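Local coordinates for probable membrane transporter protein MamO (Magnetospirillum magneticum, PDB 5HMA) that promotes magnetite formation and activates the protease MamE, binding transition metal ions through a protease-like domain that is probably not itself a protease, at residues P7-V12 with F104-A109; T37-S42 with G70-L75; I47-A52 with L76-T81; Q93-G98 with D158-N163; L118-D123 with R138-Y143. All coordinates share one frame; numbering follows the deposited sequence.

In the fold
Two barrels tied by a few long-range contacts make this domain a worked example of the trypsin-like fold. From the N terminus, contact 1 opens first, on the strand of 7-12. Within its span contact 2 closes from 37-42 to 70-75, and contact 3, from 47-52 to 76-81, crosses it, both ending on strand 73-78 of the first barrel. Contact 4 opens at 93-98, before contact 1 closes at 104-109, so these two also cross, contact 1 joining the first barrel to the second sheet. Contact 4 ties the loop before strand 100-106 to strand 159-167; between its segments contact 5 pairs strand 112-121 with 131-139, both in the second sheet, touching contact 4 where G98 meets V119.

Contact 1: P7-V12 with F104-A109; sequences PAVVGV and FGRNMA
The seam between the two barrels of a trypsin-like domain is met here where strand 9-12 crosses strand 104-106 at 43°. V9 is the wedge. Its CG1, anti to the backbone N, lies 3.6 Å from the CA of G105; its CG2 meets F104 CB, also at 3.6 Å. The F104 ring then leads off toward P151 and V153 of the second sheet. R106 supplies the polar part. Its side chain runs under the backbone of 9-11, with CD 3.2 Å from V9 O, and bends at chi3 (90°), so that NH1 donates to V9 O over 3.0 Å. This bond is nearly straight (163°) and lies in the planes of both the carbonyl and the guanidinium, while NE of the same group bonds to G110 O, fixing its rotation from two sides. An alanine here would remove the guanidinium and its aliphatic stem, and would probably leave V9 O without this donor and loosen the seam beside G11. Such packing of one β-barrel on the other, here with R106 bonded across it, belongs to the two-barrel chymotrypsin-like fold.

Contact 2: T37-S42 with G70-L75; sequences TLHSVS and GHDLAL. With NI (nickel (II) ion), chain C.
D72 is gripped at one end of this contact, whereas H71, its neighbour in the chain, turns off toward a hydrated metal. On the tight side the D72 carboxylate, its CG anti to the backbone N, offers both oxygens through their syn lone pairs. OD2 accepts a hydrogen bond from H39 ND1 at 2.5 Å, a short bond lying in the ring plane, and OD1 takes the backbone N-H of H39 at 2.8 Å. Ring and carboxylate are nearly coplanar, 26° apart, and S40 OG sits over one ring face. The backbone adds L38 N to D72 O at 2.8 Å, the donor standing above the carbonyl plane. Behind this polar knot, A74 CB rests on L38 CD1 at 4.0 Å and on V41 CG2. The bend at D72, part of a G1 beta bulge opposite I68, starts strand 73-75. On the loose side H71 makes no contact with 37-42; its NE2 binds nickel at 2.2 Å, three waters and H186 being further ligands. The H39–D72 pair resembles the histidine–aspartate pair of the trypsin-like catalytic triad, kept here in an inactive protease-like domain, with the metal site lying off the adjoining residue H71.

Contact 3: I47-A52 with L76-T81; sequences ISVQVA and LKMQTT
Two torsions set up this contact: V49 has CG1 anti to its backbone N (chi1 172°), and M78, otherwise extended, is bent at chi3 (-83°). The M78 chain thus reaches across with its sulphur leading. SD comes to rest 3.6 Å from V49 CG1, the two side chains crossing at about a right angle, and it also lies 3.9 Å from V51 CG2, so one thioether atom fits against two valines of the same strand. M78 CG adds to the fit, 4.1 Å from V49 CB. Further along, L76 CD1 meets I47 CG2 tip to tip at 4.0 Å and lies 4.3 Å from V49 CG2. The touching residues are thus every second one on each strand, I47, V49 and V51 against L76 and M78. The intervening K77 turns away, and its NZ donates to M78 O at 2.9 Å, nearly along the C=O axis, and to N31 O. An alanine in place of M78 would remove CG, SD and CE, and would probably leave the faces of V49 and V51 less well filled, although F84 also packs on V51. The two strands are not neighbours in their sheet: strand 58-68 runs between them, and their axes cross at 67°. V10 and V12 approach from strand 9-13, and V34 from strand 33-37. Apolar side chains meeting across the interior in this way form the hydrophobic core of the closed six-stranded antiparallel β-barrel, the first barrel of the trypsin-like fold.

Contact 4: Q93-G98 with D158-N163; sequences QTVVPG and DLVGIN
Hydrogen bonding between the loop 93-98 and the strand 158-163 is confined to main-chain atoms. Q93 N donates to L159 O over a long 3.3 Å, fairly straight at 160° and in the carbonyl plane. A single water bridges the next step, donating to Q93 O and to V160 O, each at 2.7 Å, so these two carbonyls are linked through solvent. V160 CA–H also points at Q93 O, its CA 3.5 Å away. The apolar contact is small and tight. V95 CG1 lies 3.6 Å from V160 CG1, the two side chains crossing at about a right angle, and each of these methyls is anti to the carbonyl carbon of its own residue. V95 goes on to V101 of strand 100-106, so the loop is held between two strands of the second sheet. The polar side chains meet by packing. Q93, bent at chi2, lays its CG 3.3 Å from D158 OD2, while its amide is turned 35° from the carboxylate; OD2 is hydrogen-bonded to a partner outside the two segments. V160 and G161 form a classic beta bulge opposite L152, at the place where the loop arrives. With one long direct bond and one water bridge, the chemistry implies that the loop is fastened lightly at Q93, and that the valine pair gives the join its apolar, buried part.

Contact 5: L118-D123 with R138-Y143; sequences LVQSAD and RSDAVY
Strand 118-121 runs antiparallel to 138-139 and carries a classic beta bulge, Q120 and S121 both facing R138, which shifts the register by one residue. Q120 N makes a short, straight bond to R138 O, 2.6 Å at 170°, while S121 N reaches the same oxygen only weakly. R138 N returns a bond to S121 O at 3.0 Å. On the side of V119 and S139, S139 CB presses on L118 O at 3.2 Å, and S139 OG, held between the backbone N and carbonyl carbon of its own residue, accepts from A141 N in an ST turn. That ST turn opens the type I turn from S139 to V142, consistent with D140 being held at this point. D140 then grips the other strand with both oxygens. OD1 uses its syn lone pair for L118 N at 3.0 Å. OD2 takes Q120 NE2 at 2.9 Å, and the amide comes from above the carboxylate, 46° out of its plane, the two flat groups being nearly perpendicular. The bend of Q120 at chi2 is what brings its amide there. On the face of S121 and R138, their CB atoms lie 4.2 Å apart, and the guanidinium runs on to a salt bridge with E174. S121 OG accepts from D123 N, a second ST turn, just where the chain turns a corner. Since two N-H groups meet the D140 carboxylate, it is likely to stay ionised, and it would tie the turn after strand 131-139 to the neighbouring strand 112-121.

Contact 1: P7-V12 with F104-A109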
# COMPACT_ATOMS: atom_id res chain seq x y z
N PRO A 7 10.73 -6.24 -3.06
CA PRO A 7 10.16 -7.57 -2.82
C PRO A 7 8.91 -7.54 -1.93
O PRO A 7 8.05 -8.41 -2.08
CB PRO A 7 11.29 -8.32 -2.12
CG PRO A 7 12.55 -7.68 -2.67
CD PRO A 7 12.19 -6.21 -2.79
N ALA A 8 8.80 -6.55 -1.06
CA ALA A 8 7.65 -6.43 -0.17
C ALA A 8 6.52 -5.56 -0.78
O ALA A 8 5.55 -5.23 -0.09
CB ALA A 8 8.09 -5.85 1.20
N VAL A 9 6.68 -5.18 -2.05
CA VAL A 9 5.67 -4.39 -2.77
C VAL A 9 4.93 -5.33 -3.70
O VAL A 9 5.55 -5.95 -4.57
CB VAL A 9 6.32 -3.23 -3.56
CG1 VAL A 9 5.24 -2.38 -4.26
CG2 VAL A 9 7.18 -2.39 -2.65
N VAL A 10 3.62 -5.46 -3.49
CA VAL A 10 2.83 -6.44 -4.25
C VAL A 10 1.75 -5.76 -5.07
O VAL A 10 1.41 -4.60 -4.83
CB VAL A 10 2.18 -7.50 -3.33
CG1 VAL A 10 3.23 -8.35 -2.61
CG2 VAL A 10 1.21 -6.84 -2.33
N GLY A 11 1.21 -6.51 -6.03
CA GLY A 11 0.01 -6.06 -6.73
C GLY A 11 -1.20 -6.74 -6.10
O GLY A 11 -1.10 -7.88 -5.63
N VAL A 12 -2.33 -6.05 -6.08
CA VAL A 12 -3.57 -6.62 -5.57
C VAL A 12 -4.66 -6.54 -6.64
O VAL A 12 -4.78 -5.53 -7.32
CB VAL A 12 -4.02 -5.90 -4.28
CG1 VAL A 12 -5.32 -6.46 -3.79
CG2 VAL A 12 -2.93 -6.01 -3.19
N PHE A 104 6.24 3.31 -3.68
CA PHE A 104 6.44 2.10 -4.50
C PHE A 104 5.09 1.49 -4.88
O PHE A 104 4.13 1.57 -4.10
CB PHE A 104 7.27 1.05 -3.74
CG PHE A 104 8.74 1.37 -3.64
CD1 PHE A 104 9.21 2.26 -2.68
CD2 PHE A 104 9.66 0.73 -4.46
CE1 PHE A 104 10.58 2.53 -2.57
CE2 PHE A 104 11.02 1.00 -4.35
CZ PHE A 104 11.48 1.90 -3.41
N GLY A 105 5.02 0.86 -6.04
CA GLY A 105 3.83 0.13 -6.46
C GLY A 105 4.17 -0.93 -7.49
O GLY A 105 5.35 -1.14 -7.81
N ARG A 106 3.15 -1.62 -8.00
CA ARG A 106 3.34 -2.54 -9.12
C ARG A 106 2.24 -2.27 -10.12
O ARG A 106 1.07 -2.09 -9.76
CB ARG A 106 3.33 -4.02 -8.66
CG ARG A 106 4.36 -4.35 -7.58
CD ARG A 106 4.86 -5.79 -7.64
NE ARG A 106 6.03 -5.93 -8.50
CZ ARG A 106 7.30 -5.92 -8.07
NH1 ARG A 106 7.58 -5.76 -6.79
NH2 ARG A 106 8.28 -6.06 -8.95
N ASN A 107 2.61 -2.24 -11.39
CA ASN A 107 1.63 -1.94 -12.41
C ASN A 107 0.84 -3.19 -12.82
O ASN A 107 0.99 -4.27 -12.24
CB ASN A 107 2.32 -1.28 -13.62
CG ASN A 107 3.27 -2.21 -14.36
OD1 ASN A 107 3.25 -3.43 -14.18
ND2 ASN A 107 4.10 -1.63 -15.21
N MET A 108 -0.00 -3.03 -13.83
CA MET A 108 -0.94 -4.06 -14.27
C MET A 108 -0.22 -5.28 -14.85
O MET A 108 -0.83 -6.33 -15.02
CB MET A 108 -1.91 -3.46 -15.29
CG MET A 108 -3.14 -4.27 -15.58
SD MET A 108 -4.61 -3.24 -15.51
CE MET A 108 -4.13 -1.86 -16.56
N ALA A 109 1.07 -5.14 -15.15
CA ALA A 109 1.86 -6.25 -15.68
C ALA A 109 2.79 -6.86 -14.62
O ALA A 109 3.54 -7.79 -14.91
CB ALA A 109 2.68 -5.80 -16.87

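Contact 2: T37-S42 with G70-L75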
# COMPACT_ATOMS: atom_id res chain seq x y z
N THR A 37 -5.33 -0.70 0.30
CA THR A 37 -6.44 0.24 0.47
C THR A 37 -7.77 -0.51 0.43
O THR A 37 -7.97 -1.38 -0.41
CB THR A 37 -6.45 1.32 -0.63
OG1 THR A 37 -5.86 0.80 -1.83
CG2 THR A 37 -5.67 2.56 -0.17
N LEU A 38 -8.67 -0.16 1.35
CA LEU A 38 -9.95 -0.88 1.47
C LEU A 38 -10.83 -0.76 0.21
O LEU A 38 -11.33 -1.76 -0.28
CB LEU A 38 -10.71 -0.38 2.70
CG LEU A 38 -12.07 -1.04 2.97
CD1 LEU A 38 -11.93 -2.55 3.01
CD2 LEU A 38 -12.70 -0.53 4.26
N HIS A 39 -10.99 0.46 -0.32
CA HIS A 39 -11.83 0.65 -1.51
C HIS A 39 -11.33 -0.14 -2.72
O HIS A 39 -12.08 -0.39 -3.65
CB HIS A 39 -11.94 2.14 -1.87
CG HIS A 39 -10.71 2.70 -2.53
ND1 HIS A 39 -9.71 3.33 -1.82
CD2 HIS A 39 -10.34 2.74 -3.83
CE1 HIS A 39 -8.77 3.73 -2.66
NE2 HIS A 39 -9.13 3.39 -3.89
N SER A 40 -10.07 -0.55 -2.71
CA SER A 40 -9.51 -1.30 -3.83
C SER A 40 -9.94 -2.77 -3.84
O SER A 40 -9.92 -3.41 -4.88
CB SER A 40 -7.97 -1.23 -3.81
OG SER A 40 -7.53 0.11 -3.87
N VAL A 41 -10.32 -3.30 -2.68
CA VAL A 41 -10.59 -4.73 -2.60
C VAL A 41 -12.02 -5.04 -2.16
O VAL A 41 -12.50 -6.16 -2.37
CB VAL A 41 -9.60 -5.43 -1.66
CG1 VAL A 41 -8.20 -5.32 -2.21
CG2 VAL A 41 -9.69 -4.83 -0.25
N SER A 42 -12.70 -4.07 -1.55
CA SER A 42 -13.96 -4.35 -0.87
C SER A 42 -15.07 -4.86 -1.79
O SER A 42 -16.07 -5.43 -1.33
CB SER A 42 -14.45 -3.10 -0.14
OG SER A 42 -14.69 -2.06 -1.07
N GLY A 70 -12.29 3.58 8.57
CA GLY A 70 -12.04 4.97 8.89
C GLY A 70 -10.74 5.53 8.32
O GLY A 70 -10.50 6.74 8.39
N HIS A 71 -9.90 4.66 7.77
CA HIS A 71 -8.65 5.08 7.15
C HIS A 71 -8.46 4.44 5.79
O HIS A 71 -7.37 4.51 5.22
CB HIS A 71 -7.46 4.74 8.05
CG HIS A 71 -7.54 5.34 9.42
ND1 HIS A 71 -7.10 6.61 9.72
CD2 HIS A 71 -8.02 4.83 10.58
CE1 HIS A 71 -7.30 6.86 11.00
NE2 HIS A 71 -7.85 5.79 11.55
N ASP A 72 -9.51 3.81 5.28
CA ASP A 72 -9.49 3.16 3.97
C ASP A 72 -8.37 2.13 3.86
O ASP A 72 -7.72 2.01 2.82
CB ASP A 72 -9.37 4.20 2.85
CG ASP A 72 -9.57 3.60 1.47
OD1 ASP A 72 -10.28 2.58 1.36
OD2 ASP A 72 -9.00 4.14 0.49
N LEU A 73 -8.13 1.38 4.93
CA LEU A 73 -7.15 0.30 4.85
C LEU A 73 -7.78 -1.07 5.09
O LEU A 73 -8.78 -1.20 5.80
CB LEU A 73 -6.01 0.53 5.83
CG LEU A 73 -5.17 1.80 5.63
CD1 LEU A 73 -4.00 1.81 6.59
CD2 LEU A 73 -4.69 1.89 4.20
N ALA A 74 -7.17 -2.08 4.48
CA ALA A 74 -7.52 -3.48 4.68
C ALA A 74 -6.27 -4.29 4.98
O ALA A 74 -5.21 -4.08 4.35
CB ALA A 74 -8.23 -4.04 3.45
N LEU A 75 -6.38 -5.20 5.94
CA LEU A 75 -5.34 -6.18 6.23
C LEU A 75 -5.73 -7.49 5.56
O LEU A 75 -6.78 -8.05 5.85
CB LEU A 75 -5.19 -6.40 7.75
CG LEU A 75 -4.16 -7.49 8.13
CD1 LEU A 75 -2.77 -7.03 7.74
CD2 LEU A 75 -4.24 -7.86 9.62
NI NI C . -8.70 5.64 13.60
O HOH W 1 -10.53 4.66 12.88
O HOH W 2 -6.83 6.60 14.28
O HOH W 3 -9.62 7.59 13.07

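Contact 3: I47-A52 with L76-T81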
# COMPACT_ATOMS: atom_id res chain seq x y z
N ILE A 47 -9.85 -12.17 -3.94
CA ILE A 47 -8.66 -11.35 -3.98
C ILE A 47 -7.44 -12.20 -4.28
O ILE A 47 -7.23 -13.25 -3.67
CB ILE A 47 -8.45 -10.59 -2.68
CG1 ILE A 47 -9.66 -9.68 -2.40
CG2 ILE A 47 -7.17 -9.78 -2.75
CD1 ILE A 47 -9.80 -9.29 -0.95
N SER A 48 -6.63 -11.74 -5.22
CA SER A 48 -5.38 -12.42 -5.50
C SER A 48 -4.25 -11.41 -5.34
O SER A 48 -4.37 -10.26 -5.76
CB SER A 48 -5.39 -13.04 -6.90
OG SER A 48 -4.14 -13.66 -7.19
N VAL A 49 -3.17 -11.85 -4.71
CA VAL A 49 -2.03 -10.98 -4.50
C VAL A 49 -0.92 -11.42 -5.44
O VAL A 49 -0.65 -12.61 -5.56
CB VAL A 49 -1.57 -11.01 -3.04
CG1 VAL A 49 -0.23 -10.23 -2.88
CG2 VAL A 49 -2.66 -10.42 -2.15
N GLN A 50 -0.28 -10.46 -6.10
CA GLN A 50 0.76 -10.78 -7.06
C GLN A 50 2.12 -10.39 -6.50
O GLN A 50 2.36 -9.23 -6.18
CB GLN A 50 0.49 -10.09 -8.40
CG GLN A 50 -1.00 -10.20 -8.78
CD GLN A 50 -1.23 -10.44 -10.26
OE1 GLN A 50 -0.29 -10.56 -11.05
NE2 GLN A 50 -2.51 -10.52 -10.64
N VAL A 51 2.99 -11.38 -6.40
CA VAL A 51 4.27 -11.26 -5.71
C VAL A 51 5.39 -11.47 -6.71
O VAL A 51 5.36 -12.43 -7.48
CB VAL A 51 4.37 -12.27 -4.54
CG1 VAL A 51 5.74 -12.17 -3.83
CG2 VAL A 51 3.19 -12.10 -3.56
N ALA A 52 6.38 -10.58 -6.69
CA ALA A 52 7.54 -10.70 -7.56
C ALA A 52 8.50 -11.73 -7.01
O ALA A 52 8.79 -11.76 -5.81
CB ALA A 52 8.25 -9.33 -7.71
N LEU A 76 -4.88 -7.96 4.66
CA LEU A 76 -5.12 -9.22 3.97
C LEU A 76 -4.18 -10.29 4.50
O LEU A 76 -3.09 -9.99 5.00
CB LEU A 76 -4.90 -9.06 2.45
CG LEU A 76 -5.53 -7.87 1.71
CD1 LEU A 76 -5.22 -7.98 0.22
CD2 LEU A 76 -7.02 -7.82 1.95
N LYS A 77 -4.59 -11.54 4.35
CA LYS A 77 -3.70 -12.66 4.63
C LYS A 77 -3.64 -13.56 3.40
O LYS A 77 -4.67 -14.07 2.95
CB LYS A 77 -4.18 -13.43 5.86
CG LYS A 77 -3.54 -14.80 6.07
CD LYS A 77 -2.10 -14.68 6.57
CE LYS A 77 -1.62 -16.02 7.14
NZ LYS A 77 -1.33 -17.02 6.07
N MET A 78 -2.46 -13.73 2.83
CA MET A 78 -2.28 -14.68 1.74
C MET A 78 -2.44 -16.12 2.26
O MET A 78 -1.93 -16.46 3.34
CB MET A 78 -0.92 -14.48 1.08
CG MET A 78 -0.80 -13.14 0.37
SD MET A 78 0.72 -12.90 -0.60
CE MET A 78 1.88 -12.36 0.67
N GLN A 79 -3.17 -16.94 1.51
CA GLN A 79 -3.34 -18.34 1.84
C GLN A 79 -2.22 -19.13 1.20
O GLN A 79 -2.29 -19.47 0.02
CB GLN A 79 -4.69 -18.87 1.35
CG GLN A 79 -5.86 -17.96 1.66
CD GLN A 79 -6.13 -17.87 3.13
OE1 GLN A 79 -5.90 -16.84 3.77
NE2 GLN A 79 -6.63 -18.97 3.70
N THR A 80 -1.17 -19.41 1.97
CA THR A 80 0.02 -20.06 1.43
C THR A 80 0.85 -20.66 2.55
O THR A 80 0.79 -20.18 3.68
CB THR A 80 0.90 -19.06 0.63
OG1 THR A 80 2.09 -19.71 0.18
CG2 THR A 80 1.27 -17.89 1.52
N THR A 81 1.62 -21.70 2.26
CA THR A 81 2.61 -22.18 3.23
C THR A 81 3.94 -21.41 3.12
O THR A 81 4.87 -21.66 3.87
CB THR A 81 2.91 -23.66 3.05
OG1 THR A 81 3.11 -23.93 1.65
CG2 THR A 81 1.75 -24.50 3.54

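Contact 4: Q93-G98 with D158-N163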
# COMPACT_ATOMS: atom_id res chain seq x y z
N GLN A 93 8.29 4.42 10.85
CA GLN A 93 8.70 5.77 11.28
C GLN A 93 7.72 6.84 10.84
O GLN A 93 7.00 6.68 9.84
CB GLN A 93 10.09 6.15 10.73
CG GLN A 93 11.18 5.11 10.89
CD GLN A 93 11.88 5.21 12.21
OE1 GLN A 93 11.68 6.16 12.97
NE2 GLN A 93 12.73 4.22 12.51
N THR A 94 7.70 7.96 11.56
CA THR A 94 7.01 9.16 11.09
C THR A 94 7.90 9.96 10.13
O THR A 94 9.13 9.81 10.12
CB THR A 94 6.59 10.07 12.26
OG1 THR A 94 7.75 10.48 12.98
CG2 THR A 94 5.63 9.34 13.19
N VAL A 95 7.27 10.79 9.30
CA VAL A 95 8.00 11.73 8.44
C VAL A 95 7.46 13.13 8.67
O VAL A 95 6.35 13.28 9.18
CB VAL A 95 7.91 11.35 6.96
CG1 VAL A 95 8.65 10.04 6.69
CG2 VAL A 95 6.44 11.29 6.51
N VAL A 96 8.25 14.14 8.32
CA VAL A 96 7.85 15.54 8.45
C VAL A 96 7.78 16.22 7.07
O VAL A 96 8.40 15.75 6.13
CB VAL A 96 8.82 16.30 9.38
CG1 VAL A 96 8.60 15.92 10.83
CG2 VAL A 96 10.26 16.06 8.94
N PRO A 97 7.03 17.33 6.96
CA PRO A 97 7.07 18.11 5.71
C PRO A 97 8.50 18.45 5.26
O PRO A 97 9.28 18.99 6.04
CB PRO A 97 6.31 19.39 6.07
CG PRO A 97 5.37 18.95 7.15
CD PRO A 97 6.15 17.95 7.96
N GLY A 98 8.82 18.14 4.01
CA GLY A 98 10.11 18.52 3.46
C GLY A 98 11.01 17.31 3.34
O GLY A 98 12.03 17.34 2.66
N ASP A 158 12.33 2.31 5.67
CA ASP A 158 11.29 2.10 6.69
C ASP A 158 9.91 2.43 6.13
O ASP A 158 9.73 3.42 5.40
CB ASP A 158 11.57 2.96 7.92
CG ASP A 158 12.93 2.70 8.52
OD1 ASP A 158 13.40 1.55 8.42
OD2 ASP A 158 13.54 3.65 9.08
N LEU A 159 8.93 1.61 6.48
CA LEU A 159 7.55 1.88 6.09
C LEU A 159 7.08 3.15 6.79
O LEU A 159 7.17 3.24 8.01
CB LEU A 159 6.64 0.70 6.45
CG LEU A 159 5.17 0.84 6.06
CD1 LEU A 159 5.04 0.93 4.55
CD2 LEU A 159 4.38 -0.35 6.57
N VAL A 160 6.59 4.15 6.04
CA VAL A 160 6.05 5.33 6.73
C VAL A 160 4.57 5.48 6.46
O VAL A 160 3.88 6.23 7.16
CB VAL A 160 6.83 6.62 6.37
CG1 VAL A 160 8.28 6.49 6.81
CG2 VAL A 160 6.75 6.94 4.90
N GLY A 161 4.05 4.76 5.47
CA GLY A 161 2.62 4.81 5.23
C GLY A 161 2.13 4.05 4.01
O GLY A 161 2.89 3.40 3.31
N ILE A 162 0.82 4.16 3.78
CA ILE A 162 0.15 3.50 2.67
C ILE A 162 -0.50 4.58 1.79
O ILE A 162 -1.24 5.43 2.27
CB ILE A 162 -0.91 2.50 3.18
CG1 ILE A 162 -0.25 1.40 4.01
CG2 ILE A 162 -1.69 1.94 1.99
CD1 ILE A 162 0.68 0.50 3.20
N ASN A 163 -0.22 4.53 0.50
CA ASN A 163 -0.58 5.62 -0.38
C ASN A 163 -1.98 5.51 -0.96
O ASN A 163 -2.52 4.42 -1.12
CB ASN A 163 0.45 5.71 -1.50
CG ASN A 163 1.82 6.10 -0.97
OD1 ASN A 163 1.92 7.01 -0.13
ND2 ASN A 163 2.86 5.41 -1.41
O HOH W 4 4.55 7.66 9.35

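Contact 5: L118-D123 with R138-Y143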
# COMPACT_ATOMS: atom_id res chain seq x y z
N LEU A 118 8.84 14.85 -2.05
CA LEU A 118 8.85 15.43 -0.72
C LEU A 118 7.48 15.31 -0.05
O LEU A 118 6.44 15.35 -0.70
CB LEU A 118 9.26 16.90 -0.80
CG LEU A 118 10.65 17.14 -1.37
CD1 LEU A 118 11.01 18.63 -1.34
CD2 LEU A 118 11.66 16.29 -0.60
N VAL A 119 7.50 15.15 1.27
CA VAL A 119 6.29 15.32 2.07
C VAL A 119 5.88 16.80 2.00
O VAL A 119 6.71 17.69 2.21
CB VAL A 119 6.51 14.86 3.51
CG1 VAL A 119 5.24 15.07 4.33
CG2 VAL A 119 6.98 13.42 3.52
N GLN A 120 4.62 17.08 1.69
CA GLN A 120 4.21 18.46 1.45
C GLN A 120 3.26 18.96 2.54
O GLN A 120 3.06 20.17 2.70
CB GLN A 120 3.56 18.61 0.07
CG GLN A 120 4.47 18.28 -1.11
CD GLN A 120 5.52 19.36 -1.41
OE1 GLN A 120 5.66 20.34 -0.67
NE2 GLN A 120 6.25 19.18 -2.50
N SER A 121 2.69 18.02 3.28
CA SER A 121 1.81 18.34 4.40
C SER A 121 1.74 17.11 5.27
O SER A 121 1.88 15.99 4.77
CB SER A 121 0.41 18.74 3.93
OG SER A 121 -0.52 18.68 4.99
N ALA A 122 1.54 17.29 6.58
CA ALA A 122 1.45 16.13 7.47
C ALA A 122 0.07 16.01 8.09
O ALA A 122 -0.17 15.15 8.95
CB ALA A 122 2.52 16.20 8.54
N ASP A 123 -0.85 16.86 7.65
CA ASP A 123 -2.21 16.87 8.19
C ASP A 123 -3.19 17.36 7.12
O ASP A 123 -3.48 18.55 6.99
CB ASP A 123 -2.27 17.76 9.43
CG ASP A 123 -3.43 17.40 10.35
OD1 ASP A 123 -4.30 16.62 9.92
OD2 ASP A 123 -3.46 17.91 11.49
N ARG A 138 0.50 14.44 2.63
CA ARG A 138 0.51 14.67 1.19
C ARG A 138 1.93 14.70 0.66
O ARG A 138 2.81 15.30 1.27
CB ARG A 138 -0.19 15.96 0.83
CG ARG A 138 -1.66 15.90 1.09
CD ARG A 138 -2.33 17.09 0.50
NE ARG A 138 -2.34 17.05 -0.95
CZ ARG A 138 -3.05 17.89 -1.69
NH1 ARG A 138 -3.02 17.82 -3.01
NH2 ARG A 138 -3.78 18.82 -1.09
N SER A 139 2.14 14.04 -0.47
CA SER A 139 3.43 14.10 -1.13
C SER A 139 3.26 13.96 -2.64
O SER A 139 2.30 13.35 -3.12
CB SER A 139 4.35 12.99 -0.62
OG SER A 139 4.17 11.83 -1.39
N ASP A 140 4.20 14.52 -3.38
CA ASP A 140 4.17 14.41 -4.83
C ASP A 140 4.87 13.14 -5.31
O ASP A 140 5.16 13.01 -6.50
CB ASP A 140 4.81 15.66 -5.46
CG ASP A 140 6.06 16.12 -4.73
OD1 ASP A 140 6.79 15.27 -4.19
OD2 ASP A 140 6.32 17.34 -4.70
N ALA A 141 5.14 12.20 -4.41
CA ALA A 141 5.74 10.92 -4.81
C ALA A 141 4.69 9.99 -5.43
O ALA A 141 5.02 9.05 -6.14
CB ALA A 141 6.41 10.22 -3.63
N VAL A 142 3.43 10.27 -5.13
CA VAL A 142 2.31 9.51 -5.68
C VAL A 142 1.79 10.19 -6.94
O VAL A 142 1.23 11.28 -6.88
CB VAL A 142 1.21 9.35 -4.63
CG1 VAL A 142 -0.04 8.71 -5.23
CG2 VAL A 142 1.75 8.57 -3.42
N TYR A 143 2.01 9.56 -8.09
CA TYR A 143 1.66 10.16 -9.38
C TYR A 143 0.66 9.31 -10.18
O TYR A 143 0.08 9.78 -11.16
CB TYR A 143 2.93 10.38 -10.22
CG TYR A 143 3.54 9.10 -10.77
CD1 TYR A 143 4.30 8.26 -9.96
CD2 TYR A 143 3.34 8.73 -12.10
CE1 TYR A 143 4.84 7.08 -10.46
CE2 TYR A 143 3.87 7.55 -12.61
CZ TYR A 143 4.62 6.73 -11.79
OH TYR A 143 5.15 5.56 -12.30